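Local coordinates for protein cyclopenase asqI (Emericella nidulans, PDB 5YY3) that catalyses the zinc-dependent ring contraction of 4'-methoxycyclopenin to 4'-methoxyviridicatin, with release of methyl isocyanate, in aspoquinolone biosynthesis, at residues 174-180 and 455-461; 182-186 and 386-390. One frame throughout, in Å; residues are numbered along the deposited sequence.

How the contacts relate
Contact 1 joins the helical, hemocyanin-like metal-binding domain to the Ig-like β-domain, whereas contact 2 lies wholly inside the helical domain and carries His186, one of three zinc ligands. Their centres are 10 Å apart, and contact 2 is nested within the chain loop that contact 1 closes. Helices 174-177 and 180-193 follow each other, so the interdomain turn leads straight into the metal-binding helix. Probable hydrogen bonds tie the two together: Arg177 O to Asn183 ND2 and Met456 O to Arg389 NH1, both 2.9 Å. The side chain of Asp179 in contact 1 is about 9 Å from that of His186, putting contact 1 beside the zinc site, not in it.

Contact 1. Residues 174-180 and 455-461; sequences SYWRDDY and FMESKAK
Segment 174-180 is a short helix, 174-177, that unwinds through Asp178 and Asp179 before the next helix starts at Tyr180. Against it, in the opposite chain direction, runs the irregular loop 455-460, with positive phi at Met456 and Lys459; Lys461 begins strand 461-475. CA pairs set the register: Tyr175-Ala460 and Asp178-Glu457 at 5.0 Å, Tyr180-Phe455 at 6.2 Å. At one end Tyr180 (chi1 t) offers a ring face to the edge of Phe455 (chi1 m), a T-shaped pair with centroids 5.0 Å apart and planes at 77°. Tyr180 N also donates to Glu457 OE2 (3.0 Å, 166°). At the other end Tyr175 (chi1 p) lays its CB 3.8 Å from Ala460 CB, and its CA makes a CH...O contact of 3.0 Å with Ser458 O; its hydroxyl reaches away to Glu228 and Trp232. Between these aromatics, Ser458 OG donates to Asp178 OD2 at a very short 2.4 Å, the serine oxygen being less surely placed. Lys461 NZ bridges Asp179 OD2 (3.0 Å) and Glu457 OE2 (2.8 Å), while Asp179, as N-cap, turns OD1 to Leu182 N and Glu457 OE1 meets Tyr541. Water 1 lies between Asp178 O (2.5 Å) and Phe455 O (2.9 Å), linking the two backbones. This is a buried interface between the two domains, and Asn156 of a second subunit packs on Phe455. Lys461, also salt-bridged to Asp181, stands among three carboxylates and can offset the like charge of Asp179 OD2 and Glu457 OE2, 4.0 Å apart, across the domain boundary.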
loop_
_atom_site.group_PDB
_atom_site.type_symbol
_atom_site.label_atom_id
_atom_site.label_comp_id
_atom_site.label_asym_id
_atom_site.label_seq_id
_atom_site.Cartn_x
_atom_site.Cartn_y
_atom_site.Cartn_z
ATOM N N SER A 174 11.946 5.633 10.374
ATOM C CA SER A 174 13.249 6.257 10.254
ATOM C C SER A 174 13.331 7.634 10.945
ATOM O O SER A 174 14.352 7.962 11.542
ATOM C CB SER A 174 13.600 6.323 8.747
ATOM O OG SER A 174 14.218 7.537 8.394
ATOM N N TYR A 175 12.260 8.427 10.886
ATOM C CA TYR A 175 12.265 9.763 11.523
ATOM C C TYR A 175 12.521 9.661 13.032
ATOM O O TYR A 175 13.174 10.510 13.649
ATOM C CB TYR A 175 10.939 10.518 11.277
ATOM C CG TYR A 175 9.752 9.946 12.035
ATOM C CD1 TYR A 175 8.970 8.928 11.486
ATOM C CD2 TYR A 175 9.417 10.420 13.303
ATOM C CE1 TYR A 175 7.894 8.397 12.183
ATOM C CE2 TYR A 175 8.357 9.890 14.008
ATOM C CZ TYR A 175 7.590 8.883 13.445
ATOM O OH TYR A 175 6.524 8.357 14.157
ATOM N N TRP A 176 12.003 8.595 13.616
ATOM C CA TRP A 176 12.124 8.365 15.033
ATOM C C TRP A 176 13.505 7.780 15.351
ATOM O O TRP A 176 14.173 8.231 16.278
ATOM C CB TRP A 176 11.008 7.426 15.478
ATOM C CG TRP A 176 10.609 7.470 16.907
ATOM C CD1 TRP A 176 9.645 8.252 17.454
ATOM C CD2 TRP A 176 11.102 6.628 17.971
ATOM N NE1 TRP A 176 9.515 7.972 18.796
ATOM C CE2 TRP A 176 10.395 6.982 19.135
ATOM C CE3 TRP A 176 12.067 5.620 18.041
ATOM C CZ2 TRP A 176 10.630 6.363 20.368
ATOM C CZ3 TRP A 176 12.303 5.007 19.277
ATOM C CH2 TRP A 176 11.591 5.388 20.419
ATOM N N ARG A 177 13.944 6.792 14.580
ATOM C CA ARG A 177 15.247 6.165 14.859
ATOM C C ARG A 177 16.432 7.085 14.551
ATOM O O ARG A 177 17.471 7.012 15.223
ATOM C CB ARG A 177 15.392 4.865 14.077
ATOM C CG ARG A 177 14.340 3.793 14.421
ATOM C CD ARG A 177 14.693 2.463 13.742
ATOM N NE ARG A 177 14.963 2.672 12.323
ATOM C CZ ARG A 177 14.125 2.356 11.334
ATOM N NH1 ARG A 177 12.957 1.774 11.584
ATOM N NH2 ARG A 177 14.464 2.614 10.085
ATOM N N ASP A 178 16.284 7.955 13.551
ATOM C CA ASP A 178 17.353 8.889 13.193
ATOM C C ASP A 178 17.272 10.192 13.964
ATOM O O ASP A 178 18.053 11.110 13.709
ATOM C CB ASP A 178 17.319 9.228 11.707
ATOM C CG ASP A 178 17.782 8.098 10.839
ATOM O OD1 ASP A 178 18.754 7.429 11.195
ATOM O OD2 ASP A 178 17.179 7.896 9.764
ATOM N N ASP A 179 16.309 10.311 14.865
ATOM C CA ASP A 179 16.165 11.566 15.586
ATOM C C ASP A 179 17.485 11.939 16.267
ATOM O O ASP A 179 18.056 11.145 17.023
ATOM C CB ASP A 179 15.034 11.485 16.598
ATOM C CG ASP A 179 14.846 12.777 17.347
ATOM O OD1 ASP A 179 15.657 13.052 18.252
ATOM O OD2 ASP A 179 13.892 13.523 17.034
ATOM N N TYR A 180 17.967 13.142 15.967
ATOM C CA TYR A 180 19.245 13.605 16.487
ATOM C C TYR A 180 19.289 13.531 18.005
ATOM O O TYR A 180 20.287 13.117 18.581
ATOM C CB TYR A 180 19.551 15.058 16.064
ATOM C CG TYR A 180 20.803 15.540 16.762
ATOM C CD1 TYR A 180 22.061 15.115 16.331
ATOM C CD2 TYR A 180 20.734 16.333 17.911
ATOM C CE1 TYR A 180 23.216 15.503 16.987
ATOM C CE2 TYR A 180 21.888 16.724 18.577
ATOM C CZ TYR A 180 23.125 16.296 18.105
ATOM O OH TYR A 180 24.278 16.671 18.738
ATOM N N PHE A 455 21.887 17.380 10.583
ATOM C CA PHE A 455 21.971 16.645 11.845
ATOM C C PHE A 455 21.621 15.154 11.684
ATOM O O PHE A 455 21.186 14.504 12.645
ATOM C CB PHE A 455 21.044 17.261 12.895
ATOM C CG PHE A 455 21.564 18.534 13.524
ATOM C CD1 PHE A 455 21.390 19.758 12.900
ATOM C CD2 PHE A 455 22.208 18.503 14.757
ATOM C CE1 PHE A 455 21.856 20.936 13.493
ATOM C CE2 PHE A 455 22.671 19.679 15.351
ATOM C CZ PHE A 455 22.494 20.894 14.713
ATOM N N MET A 456 21.795 14.629 10.468
ATOM C CA MET A 456 21.602 13.202 10.166
ATOM C C MET A 456 20.201 12.654 10.454
ATOM O O MET A 456 20.056 11.498 10.832
ATOM C CB MET A 456 22.633 12.358 10.925
ATOM C CG MET A 456 24.078 12.739 10.585
ATOM S SD MET A 456 24.374 12.713 8.802
ATOM C CE MET A 456 25.521 14.074 8.571
ATOM N N GLU A 457 19.171 13.469 10.248
ATOM C CA GLU A 457 17.789 13.023 10.445
ATOM C C GLU A 457 17.134 12.679 9.111
ATOM O O GLU A 457 17.602 13.095 8.053
ATOM C CB GLU A 457 16.974 14.093 11.176
ATOM C CG GLU A 457 17.520 14.443 12.548
ATOM C CD GLU A 457 16.655 15.450 13.284
ATOM O OE1 GLU A 457 16.141 16.391 12.654
ATOM O OE2 GLU A 457 16.492 15.303 14.505
ATOM N N SER A 458 16.052 11.907 9.154
ATOM C CA SER A 458 15.365 11.544 7.917
ATOM C C SER A 458 13.857 11.568 8.077
ATOM O O SER A 458 13.343 11.352 9.177
ATOM C CB SER A 458 15.822 10.168 7.435
ATOM O OG SER A 458 15.671 9.194 8.457
ATOM N N LYS A 459 13.174 11.873 6.969
ATOM C CA LYS A 459 11.723 11.741 6.809
ATOM C C LYS A 459 10.890 12.775 7.583
ATOM O O LYS A 459 9.922 13.299 7.045
ATOM C CB LYS A 459 11.279 10.317 7.183
ATOM C CG LYS A 459 11.780 9.240 6.200
ATOM C CD LYS A 459 10.806 8.051 6.124
ATOM C CE LYS A 459 11.268 6.985 5.128
ATOM N NZ LYS A 459 12.644 6.452 5.437
ATOM N N ALA A 460 11.260 13.060 8.829
ATOM C CA ALA A 460 10.563 14.064 9.640
ATOM C C ALA A 460 11.330 14.368 10.930
ATOM O O ALA A 460 12.269 13.658 11.290
ATOM C CB ALA A 460 9.143 13.603 9.979
ATOM N N LYS A 461 10.933 15.451 11.591
ATOM C CA LYS A 461 11.343 15.746 12.956
ATOM C C LYS A 461 10.084 15.815 13.807
ATOM O O LYS A 461 9.295 16.745 13.649
ATOM C CB LYS A 461 12.110 17.070 13.051
ATOM C CG LYS A 461 12.511 17.460 14.480
ATOM C CD LYS A 461 13.552 16.483 15.036
ATOM C CE LYS A 461 14.015 16.862 16.432
ATOM N NZ LYS A 461 15.259 16.129 16.825
HETATM O O HOH W 1 20.435 11.973 13.887
#

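Contact 2. Residues 182-186 and 386-390; sequences LNDSH and GAPRD
The loop 386-390 meets one side of helix 180-193 through a single 3-10 turn, 387-389, closest at Asn183-Pro388 (CA-CA 6.7 Å). Gly386 opens it with phi/psi 74/23, a glycine-favouring positive phi; a CB here would crowd Arg389 CD. Gly386 O accepts from Arg389 N (3.0 Å), and Asp390 N returns to Ala387 O (3.0 Å). Ala387 CB lies 4.2 Å from His186 NE2. Pro388 then fills the space between the helix side chains: its CG sits over the face of the His186 imidazole, a CH-pi contact 3.6 Å from the centroid, and its CB lies 4.4 Å from Leu182 CD2, a looser apolar contact. His186 (chi1 t) is a zinc ligand with His190 and His218, so the proline packs directly on a metal-binding ring. Arg389 extends (chi1 m, then t, t), its guanidinium face toward Asn183 OD1; water 2 links that oxygen (3.2 Å) to Arg389 NE (3.2 Å). Asn183 ND2 turns back to the O atoms of Asp179 and Arg177, and Arg389 NH1 to Asp178 and Met456. Asp390 N-caps helix 391-410, whose Tyr397 touches His186 and Ala387, so the turn sits between helices 180-193 and 391-410.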
loop_
_atom_site.group_PDB
_atom_site.type_symbol
_atom_site.label_atom_id
_atom_site.label_comp_id
_atom_site.label_asym_id
_atom_site.label_seq_id
_atom_site.Cartn_x
_atom_site.Cartn_y
_atom_site.Cartn_z
ATOM N N LEU A 182 17.389 11.813 20.144
ATOM C CA LEU A 182 17.428 10.443 20.639
ATOM C C LEU A 182 18.857 9.926 20.531
ATOM O O LEU A 182 19.386 9.319 21.455
ATOM C CB LEU A 182 16.478 9.534 19.860
ATOM C CG LEU A 182 16.587 8.033 20.117
ATOM C CD1 LEU A 182 16.321 7.715 21.575
ATOM C CD2 LEU A 182 15.631 7.257 19.209
ATOM N N ASN A 183 19.491 10.186 19.402
ATOM C CA ASN A 183 20.814 9.650 19.180
ATOM C C ASN A 183 21.855 10.319 20.056
ATOM O O ASN A 183 22.740 9.640 20.608
ATOM C CB ASN A 183 21.184 9.772 17.713
ATOM C CG ASN A 183 20.705 8.589 16.910
ATOM O OD1 ASN A 183 21.387 7.567 16.842
ATOM N ND2 ASN A 183 19.509 8.704 16.325
ATOM N N ASP A 184 21.753 11.634 20.222
ATOM C CA ASP A 184 22.698 12.295 21.113
ATOM C C ASP A 184 22.465 11.837 22.550
ATOM O O ASP A 184 23.417 11.650 23.294
ATOM C CB ASP A 184 22.619 13.828 21.044
ATOM C CG ASP A 184 23.530 14.496 22.084
ATOM O OD1 ASP A 184 24.769 14.460 21.898
ATOM O OD2 ASP A 184 23.012 15.013 23.107
ATOM N N SER A 185 21.205 11.648 22.937
ATOM C CA SER A 185 20.900 11.172 24.288
ATOM C C SER A 185 21.479 9.781 24.557
ATOM O O SER A 185 22.036 9.509 25.629
ATOM C CB SER A 185 19.388 11.152 24.518
ATOM O OG SER A 185 19.060 10.262 25.569
ATOM N N HIS A 186 21.311 8.894 23.584
ATOM C CA HIS A 186 21.772 7.521 23.684
ATOM C C HIS A 186 23.295 7.494 23.767
ATOM O O HIS A 186 23.890 6.666 24.459
ATOM C CB HIS A 186 21.276 6.733 22.473
ATOM C CG HIS A 186 21.807 5.335 22.379
ATOM N ND1 HIS A 186 21.252 4.280 23.068
ATOM C CD2 HIS A 186 22.824 4.818 21.644
ATOM C CE1 HIS A 186 21.902 3.173 22.765
ATOM N NE2 HIS A 186 22.858 3.470 21.903
ATOM N N GLY A 386 25.440 5.037 16.216
ATOM C CA GLY A 386 24.185 4.997 15.489
ATOM C C GLY A 386 23.367 3.740 15.657
ATOM O O GLY A 386 22.549 3.423 14.795
ATOM N N ALA A 387 23.584 3.018 16.754
ATOM C CA ALA A 387 22.795 1.820 17.023
ATOM C C ALA A 387 21.268 2.064 16.965
ATOM O O ALA A 387 20.557 1.290 16.304
ATOM C CB ALA A 387 23.183 1.231 18.369
ATOM N N PRO A 388 20.751 3.126 17.642
ATOM C CA PRO A 388 19.297 3.348 17.559
ATOM C C PRO A 388 18.763 3.524 16.134
ATOM O O PRO A 388 17.568 3.325 15.912
ATOM C CB PRO A 388 19.084 4.643 18.361
ATOM C CG PRO A 388 20.222 4.700 19.298
ATOM C CD PRO A 388 21.389 4.072 18.582
ATOM N N ARG A 389 19.623 3.876 15.185
ATOM C CA ARG A 389 19.171 4.104 13.819
ATOM C C ARG A 389 18.808 2.795 13.122
ATOM O O ARG A 389 17.952 2.759 12.238
ATOM C CB ARG A 389 20.244 4.818 13.001
ATOM C CG ARG A 389 20.882 6.022 13.655
ATOM C CD ARG A 389 21.989 6.572 12.764
ATOM N NE ARG A 389 22.517 7.796 13.342
ATOM C CZ ARG A 389 22.012 9.005 13.119
ATOM N NH1 ARG A 389 20.980 9.149 12.302
ATOM N NH2 ARG A 389 22.541 10.074 13.705
ATOM N N ASP A 390 19.475 1.721 13.529
ATOM C CA ASP A 390 19.413 0.429 12.843
ATOM C C ASP A 390 18.297 -0.477 13.398
ATOM O O ASP A 390 18.249 -0.735 14.599
ATOM C CB ASP A 390 20.776 -0.243 12.982
ATOM C CG ASP A 390 20.969 -1.412 12.035
ATOM O OD1 ASP A 390 19.965 -2.061 11.656
ATOM O OD2 ASP A 390 22.149 -1.687 11.699
HETATM O O HOH W 2 24.356 8.374 15.933
#